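Local coordinates for protein sialidase B (Streptococcus pneumoniae serotype 4, PDB 4XJW) that cleaves alpha-2,3-, alpha-2,6- and alpha-2,8-linked terminal sialic acids from oligosaccharides, glycoproteins and glycolipids as a family 33 glycoside hydrolase, at residues I208-Y212 against P454-A459; L220-R226 against F287-I292; L303-V307 against G449-C453. The protein carries 1 engineered substitution. All coordinates share one frame; numbering follows the deposited sequence.

Interaction 1: I208-Y212 against P454-A459; sequences IPTLY and PGQGLA. With OPX ((1s,3R,4S)-1-[(cyclohexylamino)methyl]-3,4-dihydroxycyclopentanesulfonic acid), chain B.
Gln-456 joins the two segments through its amide: NE2 donates to Leu-211 O over 2.8 Å, and the N-H...O angle of 161° marks a nearly straight bond. The acceptor lies close to the plane of the amide, whereas the donor stands tilted from the plane of the Leu-211 carbonyl. The other end of the same amide grips the inhibitor, OE1 accepting from the OPX hydroxyl OAC at 2.8 Å, so the two bonds together fix the amide's rotation. Beside it, the Tyr-212 ring is turned 62° from the amide plane and meets Gln-456 CG obliquely. OPX CAP sits 3.7 Å above the centre of one face of this ring, while Gly-457 O approaches the ring edge, 3.8 Å from CE2. The first torsion of Tyr-212, with CG anti to the backbone N (chi1 -166°), swings the ring along 454-459. Its OH, 2.7 Å from water 1, is thereby linked to Ala-459 N and to the OPX sulfonate oxygen OAB. At the far end, Ile-208 CG2 presses on Pro-454 CB at 3.4 Å, a tight carbon contact. Further out, Gln-505 OE1 holds Gln-456 N, and Ile-208 packs on Tyr-615, probably the nucleophile. The Tyr-212/Gln-456 end thus lines part of a secondary inhibitor pocket in the sialidase beta-propeller, lined by residues other than the catalytic ones.

Interaction 2: L220-R226 against F287-I292; sequences LSSIDAR and FIDSSI. With DMS (dimethyl sulfoxide), chain C.
Ser-222 and Ser-290 point their hydroxyls at each other, OG to OG 2.8 Å, in a hydrogen bond; Ser-222 OG is also hydrogen-bonded to Thr-210 OG1. The strands run antiparallel at 175°, yet their axes stand 6.6 Å apart and each direct hydrogen bond between them uses at least one side chain. On one flank of the serine pair, Leu-220 and Ile-292 cross at about a right angle, CD2 meeting CD1 at 3.8 Å. On the other, Asp-224 divides its oxygens: OD1 accepts from Asp-289 N at 3.1 Å through its syn lone pair, while Arg-226 takes OD2 side-on with NE and NH2. The NH2-to-OD2 distance of 2.8 Å makes this a salt bridge. With its chain extended from CG to NE, Arg-226 brings the guanidinium beside Ile-288, which it meets obliquely, NH2 being 3.4 Å from CD1. Dimethyl sulfoxide, probably from the crystallisation liquor, receives a bond from NH2 at the guanidinium edge. Water 2 links Asp-224 OD1 to Ser-290 N. Since Arg-226 NH1 also forms a salt bridge with Asp-232, the probable proton acceptor, the Asp-224/Arg-226 end of this buried seam between propeller blades probably belongs to the surroundings of the sialidase active site.

Interaction 3: L303-V307 against G449-C453; sequences LLADV and GTYLC
The two backbones come closest where the CA atoms of Asp-306 and Leu-452 lie 6.2 Å apart, and the bond joining them runs from a main-chain N-H to a side-chain carboxylate. Leu-452 N donates to Asp-306 OD1 over 3.0 Å with an N-H...O angle of 166°, close to linear, and it meets the syn lone pair of that oxygen. Asp-306 reaches this position because its CG stands anti to the carbonyl carbon (chi1 -57°), which turns the carboxylate toward 449-453. The second oxygen is not idle: OD2 lies 2.6 Å from water 3, which also sits 2.6 Å from Leu-452 O, so Asp-306 meets the backbone of Leu-452 directly at its N and through water at its O. The apolar half of the contact belongs to the Leu-452 side chain. Its CG is anti to the backbone N (chi1 -170°), and from there CD2 is carried against Leu-304, 3.5 Å from CB and 3.2 Å from the carbonyl O. CD1 meets the tip of Leu-304 at CD2, 4.0 Å away, with the two leucines crossing at about a right angle. Leu-452 also touches Ser-291, and Asp-306 touches Ile-288 and Asp-289, which places strand 286-294 beside the contact. That strand lies between 301-308, its antiparallel partner, and 451-459, its parallel one; Leu-304 packs further on Met-423 of strand 420-426 and on Phe-468 of strand 466-472.

Interactions 1 and 2 have centres about 9 Å apart, 2 and 3 about 10 Å, and 1 and 3 about 12 Å. Along the chain, interaction 2 closes before interaction 3 opens, and both are nested in the long loop closed by interaction 1. Strand 286-294 supplies one side of interaction 2 and lies in the sheet between strands 301-308 and 451-459, which take part in interaction 3. Strand 451-459 in turn serves interactions 3 and 1 in succession, while neighbouring strands 205-213 and 219-226 supply interactions 1 and 2. The three contacts therefore bring sequence-distant strands of the propeller together; interaction 1 reaches the inhibitor pocket at one end, and interaction 2 reaches the probable proton acceptor through Arg-226.

Interaction 1: I208-Y212 against P454-A459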
ATOM      1  N   ILE A 208       0.195  -2.867  -1.201  1.00  7.84           N
ATOM      2  CA  ILE A 208       0.321  -4.325  -1.219  1.00  8.86           C
ATOM      3  C   ILE A 208       1.441  -4.852  -0.297  1.00  6.61           C
ATOM      4  O   ILE A 208       2.397  -5.467  -0.760  1.00  8.57           O
ATOM      5  CB  ILE A 208       0.540  -4.894  -2.654  1.00  8.89           C
ATOM      6  CG1 ILE A 208      -0.229  -4.112  -3.725  1.00  9.58           C
ATOM      7  CG2 ILE A 208       0.098  -6.341  -2.708  1.00  7.28           C
ATOM      8  CD1 ILE A 208      -1.742  -4.071  -3.520  1.00 12.44           C
ATOM      9  N   PRO A 209       1.311  -4.626   1.015  1.00  7.34           N
ATOM     10  CA  PRO A 209       2.349  -5.037   1.971  1.00  9.01           C
ATOM     11  C   PRO A 209       2.336  -6.534   2.227  1.00  9.51           C
ATOM     12  O   PRO A 209       1.281  -7.183   2.155  1.00  9.54           O
ATOM     13  CB  PRO A 209       1.923  -4.331   3.255  1.00  9.97           C
ATOM     14  CG  PRO A 209       0.421  -4.192   3.124  1.00  8.87           C
ATOM     15  CD  PRO A 209       0.196  -3.917   1.671  1.00  9.69           C
ATOM     16  N   THR A 210       3.506  -7.073   2.565  1.00  7.62           N
ATOM     17  CA  THR A 210       3.644  -8.458   3.012  1.00  7.26           C
ATOM     18  C   THR A 210       4.537  -8.485   4.256  1.00  8.18           C
ATOM     19  O   THR A 210       5.302  -7.544   4.506  1.00  8.79           O
ATOM     20  CB  THR A 210       4.225  -9.400   1.932  1.00  7.97           C
ATOM     21  OG1 THR A 210       5.652  -9.273   1.897  1.00 11.39           O
ATOM     22  CG2 THR A 210       3.632  -9.097   0.537  1.00 12.12           C
ATOM     23  N   LEU A 211       4.400  -9.553   5.042  1.00  7.67           N
ATOM     24  CA  LEU A 211       5.278  -9.829   6.190  1.00  5.93           C
ATOM     25  C   LEU A 211       5.491 -11.325   6.273  1.00  9.54           C
ATOM     26  O   LEU A 211       4.601 -12.094   5.966  1.00 10.88           O
ATOM     27  CB  LEU A 211       4.617  -9.358   7.493  1.00  8.68           C
ATOM     28  CG  LEU A 211       4.493  -7.868   7.797  1.00  5.80           C
ATOM     29  CD1 LEU A 211       3.621  -7.643   9.035  1.00  9.95           C
ATOM     30  CD2 LEU A 211       5.866  -7.238   7.970  1.00 11.35           C
ATOM     31  N   TYR A 212       6.670 -11.742   6.717  1.00  7.92           N
ATOM     32  CA  TYR A 212       6.965 -13.157   6.861  1.00  7.13           C
ATOM     33  C   TYR A 212       8.072 -13.304   7.891  1.00  6.89           C
ATOM     34  O   TYR A 212       9.071 -12.575   7.852  1.00  9.77           O
ATOM     35  CB  TYR A 212       7.445 -13.729   5.527  1.00  7.67           C
ATOM     36  CG  TYR A 212       7.475 -15.242   5.453  1.00  9.64           C
ATOM     37  CD1 TYR A 212       8.514 -15.973   6.026  1.00  8.90           C
ATOM     38  CD2 TYR A 212       6.476 -15.935   4.800  1.00 11.18           C
ATOM     39  CE1 TYR A 212       8.547 -17.359   5.944  1.00 10.22           C
ATOM     40  CE2 TYR A 212       6.498 -17.314   4.709  1.00 11.34           C
ATOM     41  CZ  TYR A 212       7.533 -18.019   5.276  1.00 10.02           C
ATOM     42  OH  TYR A 212       7.532 -19.392   5.176  1.00 11.78           O
ATOM     43  N   PRO A 454      -1.104 -11.801  -3.229  1.00  9.11           N
ATOM     44  CA  PRO A 454      -0.069 -11.142  -2.416  1.00  7.28           C
ATOM     45  C   PRO A 454      -0.064 -11.604  -0.974  1.00 10.21           C
ATOM     46  O   PRO A 454      -1.104 -11.962  -0.412  1.00 11.14           O
ATOM     47  CB  PRO A 454      -0.438  -9.667  -2.486  1.00 12.51           C
ATOM     48  CG  PRO A 454      -1.896  -9.626  -2.862  1.00 12.69           C
ATOM     49  CD  PRO A 454      -2.168 -10.878  -3.666  1.00  9.84           C
ATOM     50  N   GLY A 455       1.125 -11.603  -0.376  1.00  9.50           N
ATOM     51  CA  GLY A 455       1.267 -11.920   1.025  1.00 11.03           C
ATOM     52  C   GLY A 455       2.328 -12.970   1.258  1.00  8.92           C
ATOM     53  O   GLY A 455       3.507 -12.755   0.964  1.00 12.02           O
ATOM     54  N   GLN A 456       1.905 -14.100   1.805  1.00  8.93           N
ATOM     55  CA  GLN A 456       2.789 -15.213   2.132  1.00  8.37           C
ATOM     56  C   GLN A 456       2.539 -16.386   1.216  1.00  9.21           C
ATOM     57  O   GLN A 456       1.397 -16.682   0.850  1.00 10.69           O
ATOM     58  CB  GLN A 456       2.574 -15.666   3.590  1.00 11.40           C
ATOM     59  CG  GLN A 456       2.860 -14.588   4.646  1.00  9.79           C
ATOM     60  CD  GLN A 456       2.697 -15.068   6.082  1.00 11.76           C
ATOM     61  OE1 GLN A 456       2.189 -16.164   6.335  1.00 12.34           O
ATOM     62  NE2 GLN A 456       3.130 -14.242   7.035  1.00 10.82           N
ATOM     63  N   GLY A 457       3.615 -17.062   0.837  1.00 10.75           N
ATOM     64  CA  GLY A 457       3.513 -18.428   0.361  1.00  9.69           C
ATOM     65  C   GLY A 457       3.501 -19.302   1.602  1.00 11.97           C
ATOM     66  O   GLY A 457       3.627 -18.792   2.735  1.00 12.44           O
ATOM     67  N   LEU A 458       3.351 -20.607   1.407  1.00  8.69           N
ATOM     68  CA  LEU A 458       3.247 -21.537   2.531  1.00 10.85           C
ATOM     69  C   LEU A 458       4.306 -22.618   2.464  1.00  9.75           C
ATOM     70  O   LEU A 458       4.427 -23.329   1.468  1.00 11.39           O
ATOM     71  CB  LEU A 458       1.864 -22.193   2.538  1.00 12.02           C
ATOM     72  CG  LEU A 458       1.640 -23.219   3.655  1.00 11.84           C
ATOM     73  CD1 LEU A 458       1.517 -22.557   5.006  1.00 14.74           C
ATOM     74  CD2 LEU A 458       0.382 -24.009   3.355  1.00 14.21           C
ATOM     75  N   ALA A 459       5.103 -22.696   3.524  1.00  8.91           N
ATOM     76  CA  ALA A 459       6.065 -23.769   3.700  1.00 10.49           C
ATOM     77  C   ALA A 459       5.455 -24.774   4.645  1.00  9.69           C
ATOM     78  O   ALA A 459       5.062 -24.448   5.760  1.00 17.66           O
ATOM     79  CB  ALA A 459       7.357 -23.226   4.279  1.00 10.78           C
TER
HETATM   80  CAF OPX B 701       7.031 -17.985  16.222  1.00 14.11           C
HETATM   81  CAG OPX B 701       7.583 -19.329  15.847  1.00 17.63           C
HETATM   82  CAH OPX B 701       7.161 -17.031  15.078  1.00 15.56           C
HETATM   83  CAI OPX B 701       6.906 -19.861  14.619  1.00 15.51           C
HETATM   84  CAJ OPX B 701       6.505 -17.545  13.829  1.00 12.73           C
HETATM   85  CAK OPX B 701       6.629 -18.794  11.083  1.00 14.04           C
HETATM   86  CAL OPX B 701       4.349 -18.593   9.942  1.00 12.40           C
HETATM   87  CAM OPX B 701       6.323 -18.257   8.625  1.00  9.10           C
HETATM   88  CAO OPX B 701       4.032 -17.814   8.718  1.00 10.15           C
HETATM   89  CAP OPX B 701       5.298 -17.168   8.352  1.00  9.14           C
HETATM   90  CAQ OPX B 701       7.032 -18.912  13.468  1.00 15.30           C
HETATM   91  CAR OPX B 701       5.773 -19.044   9.805  1.00 10.63           C
HETATM   92  NAN OPX B 701       6.284 -19.485  12.335  1.00 14.40           N
HETATM   93  OAA OPX B 701       5.258 -21.520  10.613  1.00 19.20           O
HETATM   94  OAB OPX B 701       4.908 -21.024   8.261  1.00 14.73           O
HETATM   95  OAC OPX B 701       3.019 -16.896   8.942  1.00 12.87           O
HETATM   96  OAD OPX B 701       5.588 -16.083   9.134  1.00 11.23           O
HETATM   97  OAE OPX B 701       7.147 -21.205   9.108  1.00 14.53           O
HETATM   98  SAS OPX B 701       5.775 -20.797   9.428  1.00 14.65           S
HETATM   99  O   HOH W   1       5.155 -20.552   5.564  1.00 11.94           O

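Interaction 2: L220-R226 against F287-I292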
ATOM      1  N   LEU A 220      10.737 -10.294   7.539  1.00  7.46           N
ATOM      2  CA  LEU A 220      10.935  -9.709   6.213  1.00  7.06           C
ATOM      3  C   LEU A 220       9.618  -9.119   5.724  1.00  8.38           C
ATOM      4  O   LEU A 220       8.537  -9.669   5.985  1.00 10.54           O
ATOM      5  CB  LEU A 220      11.410 -10.779   5.228  1.00  9.53           C
ATOM      6  CG  LEU A 220      11.786 -10.372   3.798  1.00  8.04           C
ATOM      7  CD1 LEU A 220      12.946  -9.391   3.836  1.00 10.23           C
ATOM      8  CD2 LEU A 220      12.134 -11.599   2.945  1.00 11.45           C
ATOM      9  N   SER A 221       9.704  -7.982   5.039  1.00  8.32           N
ATOM     10  CA  SER A 221       8.523  -7.364   4.428  1.00  7.98           C
ATOM     11  C   SER A 221       8.816  -7.034   2.985  1.00  6.66           C
ATOM     12  O   SER A 221       9.892  -6.553   2.658  1.00  8.71           O
ATOM     13  CB  SER A 221       8.136  -6.085   5.190  1.00  9.06           C
ATOM     14  OG  SER A 221       7.088  -5.362   4.531  1.00 10.40           O
ATOM     15  N   SER A 222       7.847  -7.294   2.111  1.00  8.19           N
ATOM     16  CA  SER A 222       7.914  -6.781   0.739  1.00 10.20           C
ATOM     17  C   SER A 222       6.730  -5.870   0.443  1.00 10.45           C
ATOM     18  O   SER A 222       5.749  -5.843   1.198  1.00  9.42           O
ATOM     19  CB  SER A 222       8.029  -7.897  -0.306  1.00  9.42           C
ATOM     20  OG  SER A 222       6.887  -8.728  -0.335  1.00 12.34           O
ATOM     21  N   ILE A 223       6.845  -5.107  -0.643  1.00  8.08           N
ATOM     22  CA  ILE A 223       5.876  -4.062  -0.956  1.00  7.65           C
ATOM     23  C   ILE A 223       5.990  -3.682  -2.420  1.00 10.23           C
ATOM     24  O   ILE A 223       7.044  -3.867  -3.036  1.00  8.63           O
ATOM     25  CB  ILE A 223       6.119  -2.816  -0.051  1.00 10.74           C
ATOM     26  CG1 ILE A 223       4.924  -1.866  -0.063  1.00 13.54           C
ATOM     27  CG2 ILE A 223       7.324  -2.014  -0.502  1.00  9.19           C
ATOM     28  CD1 ILE A 223       4.216  -1.799   1.216  1.00 13.16           C
ATOM     29  N   ASP A 224       4.889  -3.189  -2.982  1.00  8.42           N
ATOM     30  CA  ASP A 224       4.919  -2.468  -4.254  1.00  6.96           C
ATOM     31  C   ASP A 224       5.380  -1.045  -3.972  1.00  7.75           C
ATOM     32  O   ASP A 224       4.721  -0.325  -3.221  1.00  7.82           O
ATOM     33  CB  ASP A 224       3.508  -2.345  -4.840  1.00  8.19           C
ATOM     34  CG  ASP A 224       3.005  -3.597  -5.544  1.00 10.63           C
ATOM     35  OD1 ASP A 224       3.416  -4.736  -5.246  1.00 14.96           O
ATOM     36  OD2 ASP A 224       2.115  -3.413  -6.405  1.00 13.19           O
ATOM     37  N   ALA A 225       6.509  -0.656  -4.560  1.00  9.06           N
ATOM     38  CA  ALA A 225       6.975   0.716  -4.553  1.00  6.04           C
ATOM     39  C   ALA A 225       6.348   1.321  -5.815  1.00  8.05           C
ATOM     40  O   ALA A 225       6.772   1.010  -6.929  1.00  9.67           O
ATOM     41  CB  ALA A 225       8.499   0.758  -4.618  1.00  9.82           C
ATOM     42  N   ARG A 226       5.318   2.142  -5.638  1.00  8.58           N
ATOM     43  CA  ARG A 226       4.534   2.612  -6.773  1.00  8.65           C
ATOM     44  C   ARG A 226       4.879   4.062  -7.098  1.00  8.91           C
ATOM     45  O   ARG A 226       4.755   4.959  -6.250  1.00  9.02           O
ATOM     46  CB  ARG A 226       3.037   2.419  -6.502  1.00 11.28           C
ATOM     47  CG  ARG A 226       2.636   0.954  -6.283  1.00  9.49           C
ATOM     48  CD  ARG A 226       1.179   0.707  -6.642  1.00 12.34           C
ATOM     49  NE  ARG A 226       0.851  -0.714  -6.567  1.00  8.54           N
ATOM     50  CZ  ARG A 226      -0.356  -1.213  -6.799  1.00 10.64           C
ATOM     51  NH1 ARG A 226      -1.359  -0.399  -7.118  1.00 13.03           N
ATOM     52  NH2 ARG A 226      -0.554  -2.520  -6.716  1.00 10.23           N
ATOM     53  N   PHE A 287       6.354  -4.409 -11.961  1.00 10.53           N
ATOM     54  CA  PHE A 287       6.045  -5.608 -11.187  1.00 10.66           C
ATOM     55  C   PHE A 287       4.882  -5.258 -10.285  1.00 12.01           C
ATOM     56  O   PHE A 287       4.695  -4.098  -9.942  1.00 14.54           O
ATOM     57  CB  PHE A 287       7.231  -6.052 -10.333  1.00 11.22           C
ATOM     58  CG  PHE A 287       8.480  -6.332 -11.126  1.00  9.57           C
ATOM     59  CD1 PHE A 287       9.401  -5.314 -11.374  1.00 10.70           C
ATOM     60  CD2 PHE A 287       8.745  -7.611 -11.603  1.00 11.58           C
ATOM     61  CE1 PHE A 287      10.564  -5.574 -12.096  1.00 11.22           C
ATOM     62  CE2 PHE A 287       9.899  -7.879 -12.336  1.00 13.83           C
ATOM     63  CZ  PHE A 287      10.806  -6.849 -12.584  1.00 11.96           C
ATOM     64  N   ILE A 288       4.087  -6.244  -9.899  1.00 11.22           N
ATOM     65  CA  ILE A 288       2.944  -5.935  -9.046  1.00 10.99           C
ATOM     66  C   ILE A 288       2.530  -7.176  -8.268  1.00 11.74           C
ATOM     67  O   ILE A 288       2.569  -8.269  -8.815  1.00 13.64           O
ATOM     68  CB  ILE A 288       1.787  -5.328  -9.885  1.00 10.20           C
ATOM     69  CG1 ILE A 288       0.541  -5.074  -9.021  1.00  9.67           C
ATOM     70  CG2 ILE A 288       1.475  -6.222 -11.104  1.00 15.86           C
ATOM     71  CD1 ILE A 288      -0.487  -4.167  -9.700  1.00 11.65           C
ATOM     72  N   ASP A 289       2.182  -6.998  -6.986  1.00 11.19           N
ATOM     73  CA  ASP A 289       1.683  -8.089  -6.129  1.00 11.48           C
ATOM     74  C   ASP A 289       2.735  -9.142  -5.812  1.00 14.82           C
ATOM     75  O   ASP A 289       2.924 -10.098  -6.563  1.00 16.90           O
ATOM     76  CB  ASP A 289       0.418  -8.751  -6.716  1.00 10.82           C
ATOM     77  CG  ASP A 289      -0.769  -7.811  -6.754  1.00 13.26           C
ATOM     78  OD1 ASP A 289      -0.675  -6.702  -6.186  1.00 12.75           O
ATOM     79  OD2 ASP A 289      -1.803  -8.168  -7.363  1.00 15.48           O
ATOM     80  N   SER A 290       3.409  -8.967  -4.683  1.00  9.51           N
ATOM     81  CA  SER A 290       4.473  -9.881  -4.299  1.00  8.50           C
ATOM     82  C   SER A 290       4.064 -10.835  -3.190  1.00  9.51           C
ATOM     83  O   SER A 290       3.102 -10.582  -2.446  1.00  8.93           O
ATOM     84  CB  SER A 290       5.740  -9.115  -3.899  1.00  9.29           C
ATOM     85  OG  SER A 290       5.545  -8.352  -2.717  1.00  9.78           O
ATOM     86  N   SER A 291       4.832 -11.914  -3.063  1.00  9.57           N
ATOM     87  CA  SER A 291       4.566 -12.951  -2.067  1.00 10.32           C
ATOM     88  C   SER A 291       5.887 -13.600  -1.658  1.00  8.87           C
ATOM     89  O   SER A 291       6.764 -13.808  -2.509  1.00 10.68           O
ATOM     90  CB  SER A 291       3.607 -14.008  -2.628  1.00 13.25           C
ATOM     91  OG  SER A 291       3.058 -14.771  -1.573  1.00 15.92           O
ATOM     92  N   ILE A 292       6.024 -13.927  -0.369  1.00  9.14           N
ATOM     93  CA  ILE A 292       7.281 -14.443   0.190  1.00 10.20           C
ATOM     94  C   ILE A 292       7.106 -15.801   0.875  1.00 10.42           C
ATOM     95  O   ILE A 292       6.088 -16.046   1.520  1.00  9.60           O
ATOM     96  CB  ILE A 292       7.858 -13.462   1.227  1.00  9.91           C
ATOM     97  CG1 ILE A 292       8.343 -12.187   0.551  1.00 14.28           C
ATOM     98  CG2 ILE A 292       9.035 -14.087   1.979  1.00 14.06           C
ATOM     99  CD1 ILE A 292       8.664 -11.084   1.559  1.00 14.82           C
TER
HETATM  100  S   DMS C 702      -3.821  -5.419  -6.275  1.00 18.55           S
HETATM  101  O   DMS C 702      -2.491  -4.911  -6.756  1.00 16.37           O
HETATM  102  C1  DMS C 702      -4.805  -3.987  -5.750  1.00 14.40           C
HETATM  103  C2  DMS C 702      -4.776  -5.865  -7.752  1.00 19.32           C
HETATM  104  O   HOH W   2       3.694  -6.398  -3.090  1.00 13.99           O

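Interaction 3: L303-V307 against G449-C453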
ATOM      1  N   LEU A 303      10.839 -15.053  -3.335  1.00 10.41           N
ATOM      2  CA  LEU A 303       9.823 -14.026  -3.553  1.00  8.75           C
ATOM      3  C   LEU A 303       9.276 -14.122  -4.967  1.00 11.02           C
ATOM      4  O   LEU A 303      10.037 -14.197  -5.936  1.00 10.41           O
ATOM      5  CB  LEU A 303      10.405 -12.626  -3.259  1.00 10.80           C
ATOM      6  CG  LEU A 303       9.510 -11.384  -3.422  1.00 10.02           C
ATOM      7  CD1 LEU A 303       9.970 -10.264  -2.501  1.00 11.80           C
ATOM      8  CD2 LEU A 303       9.523 -10.865  -4.853  1.00 11.60           C
ATOM      9  N   LEU A 304       7.953 -14.140  -5.078  1.00 10.94           N
ATOM     10  CA  LEU A 304       7.306 -14.123  -6.382  1.00 10.44           C
ATOM     11  C   LEU A 304       6.587 -12.784  -6.588  1.00  8.41           C
ATOM     12  O   LEU A 304       6.206 -12.124  -5.624  1.00  9.70           O
ATOM     13  CB  LEU A 304       6.321 -15.295  -6.526  1.00 11.85           C
ATOM     14  CG  LEU A 304       6.865 -16.628  -7.045  1.00 12.44           C
ATOM     15  CD1 LEU A 304       7.981 -17.166  -6.172  1.00 18.70           C
ATOM     16  CD2 LEU A 304       5.734 -17.642  -7.157  1.00 14.25           C
ATOM     17  N   ALA A 305       6.412 -12.382  -7.845  1.00  9.35           N
ATOM     18  CA  ALA A 305       5.596 -11.209  -8.190  1.00 10.47           C
ATOM     19  C   ALA A 305       5.056 -11.337  -9.606  1.00 10.72           C
ATOM     20  O   ALA A 305       5.616 -12.066 -10.417  1.00 11.81           O
ATOM     21  CB  ALA A 305       6.403  -9.908  -8.044  1.00 11.31           C
ATOM     22  N   ASP A 306       3.980 -10.625  -9.914  1.00 10.36           N
ATOM     23  CA  ASP A 306       3.558 -10.546 -11.310  1.00 12.22           C
ATOM     24  C   ASP A 306       4.525  -9.638 -12.056  1.00 11.16           C
ATOM     25  O   ASP A 306       5.025  -8.663 -11.485  1.00 11.28           O
ATOM     26  CB  ASP A 306       2.170  -9.928 -11.465  1.00 12.76           C
ATOM     27  CG  ASP A 306       1.078 -10.653 -10.689  1.00 16.08           C
ATOM     28  OD1 ASP A 306       1.181 -11.871 -10.449  1.00 14.54           O
ATOM     29  OD2 ASP A 306       0.084  -9.970 -10.344  1.00 16.81           O
ATOM     30  N   VAL A 307       4.760  -9.938 -13.335  1.00 11.43           N
ATOM     31  CA  VAL A 307       5.560  -9.053 -14.188  1.00 11.00           C
ATOM     32  C   VAL A 307       4.709  -8.564 -15.340  1.00 12.89           C
ATOM     33  O   VAL A 307       4.045  -9.360 -16.008  1.00 13.35           O
ATOM     34  CB  VAL A 307       6.784  -9.769 -14.770  1.00 19.03           C
ATOM     35  CG1 VAL A 307       7.719  -8.752 -15.427  1.00 16.31           C
ATOM     36  CG2 VAL A 307       7.503 -10.516 -13.683  1.00 18.30           C
ATOM     37  N   GLY A 449      -0.915 -15.504 -17.796  1.00 23.18           N
ATOM     38  CA  GLY A 449      -0.467 -15.941 -16.486  1.00 18.91           C
ATOM     39  C   GLY A 449      -1.599 -15.846 -15.483  1.00 18.95           C
ATOM     40  O   GLY A 449      -2.530 -15.040 -15.641  1.00 16.94           O
ATOM     41  N   THR A 450      -1.546 -16.692 -14.461  1.00 14.80           N
ATOM     42  CA  THR A 450      -2.442 -16.530 -13.330  1.00 15.87           C
ATOM     43  C   THR A 450      -1.914 -15.339 -12.536  1.00 14.02           C
ATOM     44  O   THR A 450      -0.808 -14.859 -12.796  1.00 13.87           O
ATOM     45  CB  THR A 450      -2.483 -17.779 -12.446  1.00 13.53           C
ATOM     46  OG1 THR A 450      -1.166 -18.086 -11.964  1.00 13.82           O
ATOM     47  CG2 THR A 450      -3.030 -18.980 -13.235  1.00 13.59           C
ATOM     48  N   TYR A 451      -2.711 -14.864 -11.589  1.00 13.16           N
ATOM     49  CA  TYR A 451      -2.365 -13.659 -10.844  1.00 13.98           C
ATOM     50  C   TYR A 451      -1.937 -14.050  -9.440  1.00 12.97           C
ATOM     51  O   TYR A 451      -2.685 -14.721  -8.725  1.00 12.00           O
ATOM     52  CB  TYR A 451      -3.562 -12.718 -10.788  1.00 15.76           C
ATOM     53  CG  TYR A 451      -4.201 -12.464 -12.136  1.00 23.15           C
ATOM     54  CD1 TYR A 451      -3.536 -11.744 -13.116  1.00 23.57           C
ATOM     55  CD2 TYR A 451      -5.469 -12.953 -12.423  1.00 21.71           C
ATOM     56  CE1 TYR A 451      -4.119 -11.512 -14.354  1.00 17.95           C
ATOM     57  CE2 TYR A 451      -6.061 -12.726 -13.646  1.00 23.04           C
ATOM     58  CZ  TYR A 451      -5.383 -12.005 -14.607  1.00 25.43           C
ATOM     59  OH  TYR A 451      -5.986 -11.788 -15.832  1.00 31.24           O
ATOM     60  N   LEU A 452      -0.733 -13.634  -9.043  1.00 10.96           N
ATOM     61  CA  LEU A 452      -0.205 -14.035  -7.749  1.00 12.03           C
ATOM     62  C   LEU A 452      -1.043 -13.452  -6.623  1.00 10.50           C
ATOM     63  O   LEU A 452      -1.440 -12.287  -6.666  1.00 11.72           O
ATOM     64  CB  LEU A 452       1.240 -13.585  -7.612  1.00 12.31           C
ATOM     65  CG  LEU A 452       2.033 -14.126  -6.429  1.00 12.53           C
ATOM     66  CD1 LEU A 452       2.287 -15.610  -6.561  1.00 12.42           C
ATOM     67  CD2 LEU A 452       3.350 -13.364  -6.331  1.00 12.01           C
ATOM     68  N   CYS A 453      -1.309 -14.265  -5.609  1.00 10.74           N
ATOM     69  CA  CYS A 453      -1.960 -13.761  -4.408  1.00 10.45           C
ATOM     70  C   CYS A 453      -0.924 -13.097  -3.518  1.00 10.43           C
ATOM     71  O   CYS A 453       0.041 -13.741  -3.091  1.00 12.36           O
ATOM     72  CB  CYS A 453      -2.633 -14.894  -3.634  1.00 11.35           C
ATOM     73  SG  CYS A 453      -3.904 -15.761  -4.593  1.00 11.82           S
TER
HETATM   74  O   HOH W   3      -1.761 -10.596  -8.664  1.00 12.07           O